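Local coordinates for protein exoglucanase A (Cellulomonas fimi, PDB 7CBD) that hydrolyses beta-1,4-glucosidic linkages of cellulose with inversion of anomeric configuration, releasing cellobiose from non-reducing chain ends through its family 6 catalytic domain, at residues A[147-150]-A[151-155]. Numbering follows the deposited sequence.
Sequences EPDS and LPNLT
Asn153 reaches back over the turn to Asp149 and Ser150 with its amide nitrogen. Asn153 ND2 donates to Asp149 OD1 at 3.2 Å, and the bond is nearly straight (165°). The amide meets OD1 from above the carboxylate plane, and the two flat groups are turned 64° apart. Asn153 ND2 also donates to Ser150 O at 3.0 Å. Asn153 CG lies beside its own backbone N (chi1 -75°), which folds the amide back over the turn. Asn153 OD1 accepts from Asn157 ND2, which fixes the flip of the amide. One water can donate to Asp149 OD2 (2.9 Å) and to Asn153 OD1, though it has more acceptors in reach than protons.

The backbone closes the turn. Asn153 N donates to Ser150 O at 3.0 Å, so this carbonyl takes two donors, both from one face of its plane. At the start of the turn, Ser150 OG donates to Glu147 O at 2.7 Å, in the carbonyl plane.

Nonpolar packing lies against neighbouring helices: Leu151 on Phe212 and Val215 of helix 202-218, Pro152 on Trp198 of helix 196-199.

Residues 150-153 form a type I beta turn in the loop between strand 141-146 and helix 153-156. It follows Asp149, the predicted proton donor of the family 6 active site, whose carboxylate Asn153 probably orients.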
# COMPACT_ATOMS: atom_id res chain seq x y z
N GLU A 147 -0.98 -1.25 -10.04
CA GLU A 147 -2.43 -1.03 -9.95
C GLU A 147 -3.06 -1.57 -8.68
O GLU A 147 -3.80 -2.57 -8.70
CB GLU A 147 -3.13 -1.50 -11.22
CG GLU A 147 -2.71 -0.72 -12.47
CD GLU A 147 -3.26 0.71 -12.53
OE1 GLU A 147 -4.15 1.07 -11.73
OE2 GLU A 147 -2.80 1.48 -13.40
N PRO A 148 -2.83 -0.91 -7.55
CA PRO A 148 -3.57 -1.25 -6.32
C PRO A 148 -5.08 -1.23 -6.55
O PRO A 148 -5.59 -0.51 -7.40
CB PRO A 148 -3.14 -0.14 -5.34
CG PRO A 148 -1.79 0.31 -5.86
CD PRO A 148 -1.89 0.21 -7.35
N ASP A 149 -5.79 -2.04 -5.77
CA ASP A 149 -7.25 -2.05 -5.78
C ASP A 149 -7.83 -2.35 -7.16
O ASP A 149 -8.80 -1.73 -7.59
CB ASP A 149 -7.83 -0.75 -5.22
CG ASP A 149 -9.32 -0.83 -4.99
OD1 ASP A 149 -9.83 -1.94 -4.72
OD2 ASP A 149 -9.99 0.22 -5.12
N SER A 150 -7.24 -3.32 -7.87
CA SER A 150 -7.72 -3.63 -9.22
C SER A 150 -8.21 -5.07 -9.33
O SER A 150 -9.37 -5.36 -9.03
CB SER A 150 -6.67 -3.29 -10.29
OG SER A 150 -5.48 -4.06 -10.15
N LEU A 151 -7.32 -5.98 -9.74
CA LEU A 151 -7.75 -7.31 -10.18
C LEU A 151 -8.60 -8.09 -9.18
O LEU A 151 -9.55 -8.76 -9.61
CB LEU A 151 -6.56 -8.14 -10.67
CG LEU A 151 -5.94 -7.65 -11.98
CD1 LEU A 151 -4.58 -8.28 -12.19
CD2 LEU A 151 -6.85 -7.95 -13.16
N PRO A 152 -8.31 -8.08 -7.87
CA PRO A 152 -9.14 -8.87 -6.95
C PRO A 152 -10.59 -8.40 -6.84
O PRO A 152 -11.42 -9.15 -6.30
CB PRO A 152 -8.41 -8.74 -5.61
CG PRO A 152 -6.98 -8.43 -5.99
CD PRO A 152 -7.11 -7.55 -7.19
N ASN A 153 -10.92 -7.20 -7.32
CA ASN A 153 -12.33 -6.83 -7.41
C ASN A 153 -13.08 -7.76 -8.33
O ASN A 153 -14.30 -7.92 -8.19
CB ASN A 153 -12.46 -5.40 -7.94
CG ASN A 153 -12.11 -4.37 -6.91
OD1 ASN A 153 -12.84 -4.16 -5.95
ND2 ASN A 153 -10.97 -3.72 -7.10
N LEU A 154 -12.39 -8.39 -9.28
CA LEU A 154 -13.06 -9.21 -10.28
C LEU A 154 -13.51 -10.56 -9.75
O LEU A 154 -14.32 -11.23 -10.39
CB LEU A 154 -12.18 -9.36 -11.53
CG LEU A 154 -11.63 -8.05 -12.12
CD1 LEU A 154 -10.93 -8.32 -13.44
CD2 LEU A 154 -12.71 -6.97 -12.27
N THR A 155 -13.00 -10.97 -8.58
CA THR A 155 -13.38 -12.23 -7.97
C THR A 155 -14.11 -12.07 -6.64
O THR A 155 -14.57 -13.07 -6.08
CB THR A 155 -12.13 -13.08 -7.71
OG1 THR A 155 -11.15 -12.27 -7.05
CG2 THR A 155 -11.55 -13.59 -9.03
O HOH W 1 -12.60 -1.01 -5.60